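Local coordinates for protein glycoside hydrolase family 31 (Kribbella flavida DSM 17836, PDB 5X3I) that hydrolyses the alpha-1,3-glucosidic linkage of the cyclic tetrasaccharide cyclobis-(1-6)-alpha-nigerosyl to yield isomaltose during its intracellular breakdown, at residues A511-F523 with Q527-S539. The protein carries 1 engineered substitution. Numbering follows the deposited sequence.
Sequences AGKAPVTFSRAGF and QAHGIFWAGDEDS. With GOL (glycerol), chain N.
Phe518 and Ser519 pair in parallel with Ile531 and Phe532, joining the fifth and sixth strands of the TIM barrel of this family 31 glycosidase, and the pair illustrates how barrel strands deliver active-site groups at their C-terminal ends. Three backbone hydrogen bonds set the register: Ile531 N to Thr517 O, Ser519 N to Ile531 O, and Trp533 N to Ser519 O (2.9 Å).

On the face carrying Ser519 and Phe532, one water makes four hydrogen bonds. It accepts from Thr517 OG1 and from Ser519 OG (2.7 Å), and donates to the carbonyl oxygens of His529 and Ile531, tying the loop before strand 531-533 to strand 517-519. Ser519 OG also bonds Thr470 on the preceding barrel strand.

On the side of Phe518 and Ile531 the contact is apolar and aromatic. With CG anti to the backbone N (chi1 -174°), Phe518 brings the CD2 edge of its ring against Ile531 CG2 (3.6 Å). Phe518 CZ lies 3.5 Å from Trp533 CB. The Phe518 ring is nearly parallel to the six-membered ring of Trp533 (15°) but slid aside, with little overlap. The opposite indole face receives Arg520 CB in a CH-pi contact, 3.8 Å from the centroid of the six-membered ring, so the indole is held between the two residues.

Beyond the strands lies the catalytic pocket. Arg520 extends from CG to NE and salt-bridges Glu474, an active-site residue by similarity, through NE; its charge also faces Asp536, the inferred proton donor, in a long, out-of-plane pairing. A glycerol, probably from the crystallisation liquor, bridges the two: Arg520 NH1 donates to its O2 near the guanidinium plane (3.0 Å), and that hydroxyl donates to Asp536 OD1 at 2.5 Å.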
ATOM      1  N   ALA A 511      17.302  -5.275  18.325  1.00 13.92           N
ATOM      2  CA  ALA A 511      18.641  -5.699  17.947  1.00 15.58           C
ATOM      3  C   ALA A 511      19.587  -4.509  17.849  1.00 17.60           C
ATOM      4  O   ALA A 511      20.696  -4.638  17.370  1.00 23.54           O
ATOM      5  CB  ALA A 511      18.605  -6.455  16.649  1.00 15.65           C
ATOM      6  N   GLY A 512      19.121  -3.327  18.231  1.00 19.99           N
ATOM      7  CA  GLY A 512      19.981  -2.156  18.252  1.00 17.93           C
ATOM      8  C   GLY A 512      20.123  -1.475  16.906  1.00 19.15           C
ATOM      9  O   GLY A 512      21.011  -0.651  16.721  1.00 21.34           O
ATOM     10  N   LYS A 513      19.223  -1.790  15.978  1.00 16.40           N
ATOM     11  CA  LYS A 513      19.286  -1.248  14.630  1.00 14.73           C
ATOM     12  C   LYS A 513      18.079  -0.368  14.326  1.00 14.44           C
ATOM     13  O   LYS A 513      17.045  -0.504  14.949  1.00 17.03           O
ATOM     14  CB  LYS A 513      19.372  -2.368  13.600  1.00 15.68           C
ATOM     15  CG  LYS A 513      20.592  -3.252  13.753  1.00 18.21           C
ATOM     16  CD  LYS A 513      20.738  -4.191  12.589  1.00 19.34           C
ATOM     17  CE  LYS A 513      21.723  -3.651  11.577  1.00 19.12           C
ATOM     18  NZ  LYS A 513      22.171  -4.713  10.655  1.00 18.26           N
ATOM     19  N   ALA A 514      18.227   0.529  13.365  1.00 15.02           N
ATOM     20  CA  ALA A 514      17.136   1.414  12.958  1.00 15.65           C
ATOM     21  C   ALA A 514      15.969   0.631  12.353  1.00 14.75           C
ATOM     22  O   ALA A 514      16.175  -0.379  11.688  1.00 12.20           O
ATOM     23  CB  ALA A 514      17.634   2.438  11.981  1.00 13.84           C
ATOM     24  N   PRO A 515      14.731   1.112  12.589  1.00 14.92           N
ATOM     25  CA  PRO A 515      13.529   0.366  12.203  1.00 13.57           C
ATOM     26  C   PRO A 515      13.270   0.480  10.714  1.00 15.64           C
ATOM     27  O   PRO A 515      12.249   1.053  10.320  1.00 13.21           O
ATOM     28  CB  PRO A 515      12.417   1.050  13.009  1.00 13.81           C
ATOM     29  CG  PRO A 515      12.882   2.485  13.109  1.00 15.31           C
ATOM     30  CD  PRO A 515      14.400   2.390  13.242  1.00 13.62           C
ATOM     31  N   VAL A 516      14.159  -0.064   9.888  1.00 13.87           N
ATOM     32  CA  VAL A 516      13.966   0.119   8.479  1.00 11.17           C
ATOM     33  C   VAL A 516      13.152  -1.065   7.985  1.00 12.17           C
ATOM     34  O   VAL A 516      13.689  -2.098   7.659  1.00 13.90           O
ATOM     35  CB  VAL A 516      15.340   0.186   7.718  1.00 12.04           C
ATOM     36  CG1 VAL A 516      15.135   0.309   6.220  1.00 10.25           C
ATOM     37  CG2 VAL A 516      16.201   1.335   8.234  1.00 12.34           C
ATOM     38  N   THR A 517      11.869  -0.809   7.763  1.00 12.56           N
ATOM     39  CA  THR A 517      10.947  -1.744   7.149  1.00 11.94           C
ATOM     40  C   THR A 517      10.630  -1.052   5.836  1.00 13.37           C
ATOM     41  O   THR A 517      10.794   0.160   5.726  1.00 12.66           O
ATOM     42  CB  THR A 517       9.645  -2.000   7.992  1.00 11.17           C
ATOM     43  OG1 THR A 517       9.098  -0.754   8.424  1.00 11.60           O
ATOM     44  CG2 THR A 517       9.935  -2.851   9.223  1.00 11.49           C
ATOM     45  N   PHE A 518      10.265  -1.830   4.832  1.00 11.89           N
ATOM     46  CA  PHE A 518       9.950  -1.313   3.523  1.00 13.22           C
ATOM     47  C   PHE A 518       8.602  -1.948   3.139  1.00 12.80           C
ATOM     48  O   PHE A 518       8.554  -3.132   2.827  1.00 12.13           O
ATOM     49  CB  PHE A 518      11.100  -1.687   2.582  1.00 12.44           C
ATOM     50  CG  PHE A 518      11.027  -1.110   1.189  1.00 13.48           C
ATOM     51  CD1 PHE A 518      10.964  -1.940   0.097  1.00 13.93           C
ATOM     52  CD2 PHE A 518      11.121   0.244   0.968  1.00 18.18           C
ATOM     53  CE1 PHE A 518      10.953  -1.426  -1.206  1.00 16.54           C
ATOM     54  CE2 PHE A 518      11.105   0.765  -0.328  1.00 17.37           C
ATOM     55  CZ  PHE A 518      11.032  -0.077  -1.413  1.00 13.62           C
ATOM     56  N   SER A 519       7.540  -1.148   3.109  1.00 13.66           N
ATOM     57  CA  SER A 519       6.158  -1.656   3.049  1.00 11.90           C
ATOM     58  C   SER A 519       5.359  -0.997   1.925  1.00 11.31           C
ATOM     59  O   SER A 519       5.596   0.151   1.613  1.00 13.30           O
ATOM     60  CB  SER A 519       5.426  -1.405   4.371  1.00 12.30           C
ATOM     61  OG  SER A 519       6.129  -1.882   5.493  1.00 15.88           O
ATOM     62  N   ARG A 520       4.492  -1.741   1.253  1.00 12.20           N
ATOM     63  CA  ARG A 520       3.500  -1.149   0.353  1.00 11.36           C
ATOM     64  C   ARG A 520       2.203  -0.716   1.061  1.00 13.86           C
ATOM     65  O   ARG A 520       1.593   0.272   0.693  1.00 13.13           O
ATOM     66  CB  ARG A 520       3.198  -2.097  -0.805  1.00 11.58           C
ATOM     67  CG  ARG A 520       2.358  -3.313  -0.453  1.00 14.89           C
ATOM     68  CD  ARG A 520       2.285  -4.289  -1.610  1.00 12.81           C
ATOM     69  NE  ARG A 520       1.393  -5.396  -1.306  1.00 15.61           N
ATOM     70  CZ  ARG A 520       1.385  -6.561  -1.940  1.00 15.38           C
ATOM     71  NH1 ARG A 520       2.250  -6.800  -2.919  1.00 14.74           N
ATOM     72  NH2 ARG A 520       0.508  -7.493  -1.586  1.00 15.35           N
ATOM     73  N   ALA A 521       1.804  -1.471   2.081  1.00 16.51           N
ATOM     74  CA  ALA A 521       0.486  -1.350   2.679  1.00 14.73           C
ATOM     75  C   ALA A 521       0.534  -0.626   4.005  1.00 14.37           C
ATOM     76  O   ALA A 521       1.530  -0.681   4.716  1.00 16.56           O
ATOM     77  CB  ALA A 521      -0.139  -2.708   2.865  1.00 15.84           C
ATOM     78  N   GLY A 522      -0.541   0.091   4.311  1.00 12.36           N
ATOM     79  CA  GLY A 522      -0.627   0.809   5.561  1.00 13.90           C
ATOM     80  C   GLY A 522      -1.960   1.502   5.761  1.00 14.29           C
ATOM     81  O   GLY A 522      -2.902   1.308   4.989  1.00 15.35           O
ATOM     82  N   PHE A 523      -2.019   2.320   6.799  1.00 14.12           N
ATOM     83  CA  PHE A 523      -3.227   3.024   7.190  1.00 15.91           C
ATOM     84  C   PHE A 523      -2.782   4.174   8.068  1.00 16.96           C
ATOM     85  O   PHE A 523      -1.584   4.415   8.220  1.00 14.66           O
ATOM     86  CB  PHE A 523      -4.201   2.106   7.947  1.00 14.54           C
ATOM     87  CG  PHE A 523      -5.635   2.610   7.978  1.00 14.37           C
ATOM     88  CD1 PHE A 523      -6.404   2.617   6.827  1.00 12.91           C
ATOM     89  CD2 PHE A 523      -6.200   3.079   9.158  1.00 16.01           C
ATOM     90  CE1 PHE A 523      -7.720   3.076   6.854  1.00 17.50           C
ATOM     91  CE2 PHE A 523      -7.513   3.551   9.192  1.00 15.22           C
ATOM     92  CZ  PHE A 523      -8.271   3.543   8.040  1.00 14.06           C
ATOM     93  N   GLN A 527       2.723   6.251   9.453  1.00 15.76           N
ATOM     94  CA  GLN A 527       3.742   7.296   9.388  1.00 13.48           C
ATOM     95  C   GLN A 527       4.935   6.985  10.307  1.00 13.78           C
ATOM     96  O   GLN A 527       6.067   7.325   9.999  1.00 13.27           O
ATOM     97  CB  GLN A 527       3.156   8.665   9.771  1.00 14.31           C
ATOM     98  CG  GLN A 527       2.078   9.235   8.832  1.00 11.73           C
ATOM     99  CD  GLN A 527       0.665   8.876   9.272  1.00 14.18           C
ATOM    100  OE1 GLN A 527       0.456   7.856   9.919  1.00 17.28           O
ATOM    101  NE2 GLN A 527      -0.313   9.723   8.920  1.00 14.98           N
ATOM    102  N   ALA A 528       4.660   6.348  11.435  1.00 13.08           N
ATOM    103  CA  ALA A 528       5.685   6.093  12.428  1.00 15.52           C
ATOM    104  C   ALA A 528       6.570   4.897  12.083  1.00 12.95           C
ATOM    105  O   ALA A 528       7.549   4.653  12.772  1.00 14.59           O
ATOM    106  CB  ALA A 528       5.047   5.889  13.798  1.00 15.28           C
ATOM    107  N   HIS A 529       6.204   4.122  11.065  1.00 13.60           N
ATOM    108  CA  HIS A 529       6.946   2.891  10.833  1.00 14.78           C
ATOM    109  C   HIS A 529       7.577   2.695   9.459  1.00 13.08           C
ATOM    110  O   HIS A 529       6.956   2.152   8.553  1.00 13.15           O
ATOM    111  CB  HIS A 529       5.985   1.725  11.102  1.00 13.41           C
ATOM    112  CG  HIS A 529       5.252   1.850  12.401  1.00 12.31           C
ATOM    113  ND1 HIS A 529       5.864   1.661  13.617  1.00 11.99           N
ATOM    114  CD2 HIS A 529       3.961   2.166  12.673  1.00 14.46           C
ATOM    115  CE1 HIS A 529       4.986   1.846  14.585  1.00 13.36           C
ATOM    116  NE2 HIS A 529       3.822   2.150  14.040  1.00 14.30           N
ATOM    117  N   GLY A 530       8.883   2.902   9.394  1.00 16.05           N
ATOM    118  CA  GLY A 530       9.647   2.582   8.210  1.00 12.59           C
ATOM    119  C   GLY A 530       9.390   3.339   6.928  1.00 13.65           C
ATOM    120  O   GLY A 530       8.993   4.497   6.913  1.00 14.94           O
ATOM    121  N   ILE A 531       9.649   2.639   5.834  1.00 12.64           N
ATOM    122  CA  ILE A 531       9.665   3.191   4.501  1.00 11.36           C
ATOM    123  C   ILE A 531       8.536   2.548   3.697  1.00 13.27           C
ATOM    124  O   ILE A 531       8.127   1.423   3.984  1.00 12.44           O
ATOM    125  CB  ILE A 531      11.029   2.931   3.827  1.00 12.92           C
ATOM    126  CG1 ILE A 531      12.165   3.454   4.720  1.00 13.78           C
ATOM    127  CG2 ILE A 531      11.108   3.555   2.466  1.00 14.39           C
ATOM    128  CD1 ILE A 531      13.528   3.190   4.179  1.00 13.54           C
ATOM    129  N   PHE A 532       8.045   3.266   2.696  1.00 14.23           N
ATOM    130  CA  PHE A 532       6.926   2.808   1.893  1.00 14.71           C
ATOM    131  C   PHE A 532       7.249   2.936   0.416  1.00 12.43           C
ATOM    132  O   PHE A 532       7.955   3.849   0.003  1.00 14.11           O
ATOM    133  CB  PHE A 532       5.654   3.581   2.278  1.00 14.51           C
ATOM    134  CG  PHE A 532       5.249   3.341   3.702  1.00 13.22           C
ATOM    135  CD1 PHE A 532       5.813   4.080   4.729  1.00  9.93           C
ATOM    136  CD2 PHE A 532       4.390   2.312   4.025  1.00 14.68           C
ATOM    137  CE1 PHE A 532       5.504   3.822   6.029  1.00 11.70           C
ATOM    138  CE2 PHE A 532       4.074   2.056   5.342  1.00 14.00           C
ATOM    139  CZ  PHE A 532       4.639   2.823   6.344  1.00 13.84           C
ATOM    140  N   TRP A 533       6.764   1.988  -0.371  1.00 13.22           N
ATOM    141  CA  TRP A 533       6.871   2.108  -1.810  1.00 14.04           C
ATOM    142  C   TRP A 533       5.497   1.898  -2.451  1.00 13.77           C
ATOM    143  O   TRP A 533       4.622   1.257  -1.871  1.00 14.13           O
ATOM    144  CB  TRP A 533       7.922   1.136  -2.380  1.00 12.63           C
ATOM    145  CG  TRP A 533       7.418  -0.184  -2.871  1.00 12.02           C
ATOM    146  CD1 TRP A 533       7.151  -0.529  -4.168  1.00 11.21           C
ATOM    147  CD2 TRP A 533       7.158  -1.356  -2.087  1.00 11.34           C
ATOM    148  NE1 TRP A 533       6.730  -1.827  -4.238  1.00 11.99           N
ATOM    149  CE2 TRP A 533       6.733  -2.364  -2.976  1.00 11.55           C
ATOM    150  CE3 TRP A 533       7.251  -1.653  -0.720  1.00 12.35           C
ATOM    151  CZ2 TRP A 533       6.379  -3.645  -2.542  1.00 12.80           C
ATOM    152  CZ3 TRP A 533       6.903  -2.923  -0.291  1.00 12.64           C
ATOM    153  CH2 TRP A 533       6.459  -3.902  -1.202  1.00 12.83           C
ATOM    154  N   ALA A 534       5.338   2.431  -3.654  1.00 12.82           N
ATOM    155  CA  ALA A 534       4.031   2.584  -4.292  1.00 14.86           C
ATOM    156  C   ALA A 534       3.399   1.278  -4.773  1.00 13.91           C
ATOM    157  O   ALA A 534       2.291   1.299  -5.273  1.00 14.36           O
ATOM    158  CB  ALA A 534       4.134   3.551  -5.445  1.00 14.82           C
ATOM    159  N   GLY A 535       4.111   0.160  -4.660  1.00 14.45           N
ATOM    160  CA  GLY A 535       3.540  -1.128  -5.007  1.00 12.87           C
ATOM    161  C   GLY A 535       3.742  -1.511  -6.461  1.00 13.24           C
ATOM    162  O   GLY A 535       4.677  -1.051  -7.097  1.00 15.82           O
ATOM    163  N   ASP A 536       2.855  -2.347  -6.988  1.00 13.39           N
ATOM    164  CA  ASP A 536       3.088  -3.004  -8.276  1.00 16.77           C
ATOM    165  C   ASP A 536       2.501  -2.225  -9.460  1.00 19.02           C
ATOM    166  O   ASP A 536       1.333  -1.835  -9.421  1.00 21.14           O
ATOM    167  CB  ASP A 536       2.493  -4.422  -8.258  1.00 15.27           C
ATOM    168  CG  ASP A 536       3.026  -5.282  -7.121  1.00 13.61           C
ATOM    169  OD1 ASP A 536       4.067  -4.942  -6.540  1.00 17.10           O
ATOM    170  OD2 ASP A 536       2.417  -6.327  -6.826  1.00 14.56           O
ATOM    171  N   GLU A 537       3.293  -2.012 -10.512  1.00 17.16           N
ATOM    172  CA  GLU A 537       2.780  -1.438 -11.763  1.00 17.24           C
ATOM    173  C   GLU A 537       3.504  -1.922 -13.022  1.00 19.95           C
ATOM    174  O   GLU A 537       4.615  -2.468 -12.955  1.00 18.48           O
ATOM    175  CB  GLU A 537       2.836   0.093 -11.726  1.00 16.59           C
ATOM    176  CG  GLU A 537       1.516   0.768 -11.347  1.00 16.13           C
ATOM    177  CD  GLU A 537       0.507   0.831 -12.500  1.00 20.18           C
ATOM    178  OE1 GLU A 537       0.497  -0.078 -13.358  1.00 18.21           O
ATOM    179  OE2 GLU A 537      -0.269   1.808 -12.537  1.00 22.70           O
ATOM    180  N   ASP A 538       2.867  -1.717 -14.176  1.00 21.24           N
ATOM    181  CA  ASP A 538       3.516  -2.008 -15.450  1.00 19.97           C
ATOM    182  C   ASP A 538       4.503  -0.905 -15.772  1.00 19.29           C
ATOM    183  O   ASP A 538       4.505   0.127 -15.104  1.00 19.29           O
ATOM    184  CB  ASP A 538       2.496  -2.119 -16.589  1.00 20.41           C
ATOM    185  CG  ASP A 538       1.553  -3.289 -16.424  1.00 22.10           C
ATOM    186  OD1 ASP A 538       2.017  -4.446 -16.490  1.00 23.58           O
ATOM    187  OD2 ASP A 538       0.341  -3.041 -16.244  1.00 23.26           O
ATOM    188  N   SER A 539       5.261  -1.061 -16.855  1.00 19.73           N
ATOM    189  CA  SER A 539       6.202  -0.017 -17.192  1.00 16.93           C
ATOM    190  C   SER A 539       5.577   0.813 -18.295  1.00 18.34           C
ATOM    191  O   SER A 539       5.769   0.522 -19.468  1.00 21.76           O
ATOM    192  CB  SER A 539       7.523  -0.630 -17.687  1.00 16.36           C
ATOM    193  OG  SER A 539       8.157  -1.454 -16.708  1.00 20.09           O
TER
HETATM  194  C1  GOL N 812       5.829  -7.391  -2.970  1.00 20.94           C
HETATM  195  O1  GOL N 812       6.879  -8.329  -2.974  1.00 24.94           O
HETATM  196  C2  GOL N 812       5.435  -7.013  -4.391  1.00 18.59           C
HETATM  197  O2  GOL N 812       4.706  -5.854  -4.275  1.00 15.18           O
HETATM  198  C3  GOL N 812       6.689  -6.948  -5.289  1.00 18.11           C
HETATM  199  O3  GOL N 812       7.507  -5.865  -5.036  1.00 29.62           O
HETATM  200  O   HOH W   1       7.456   0.238   6.407  1.00 12.53           O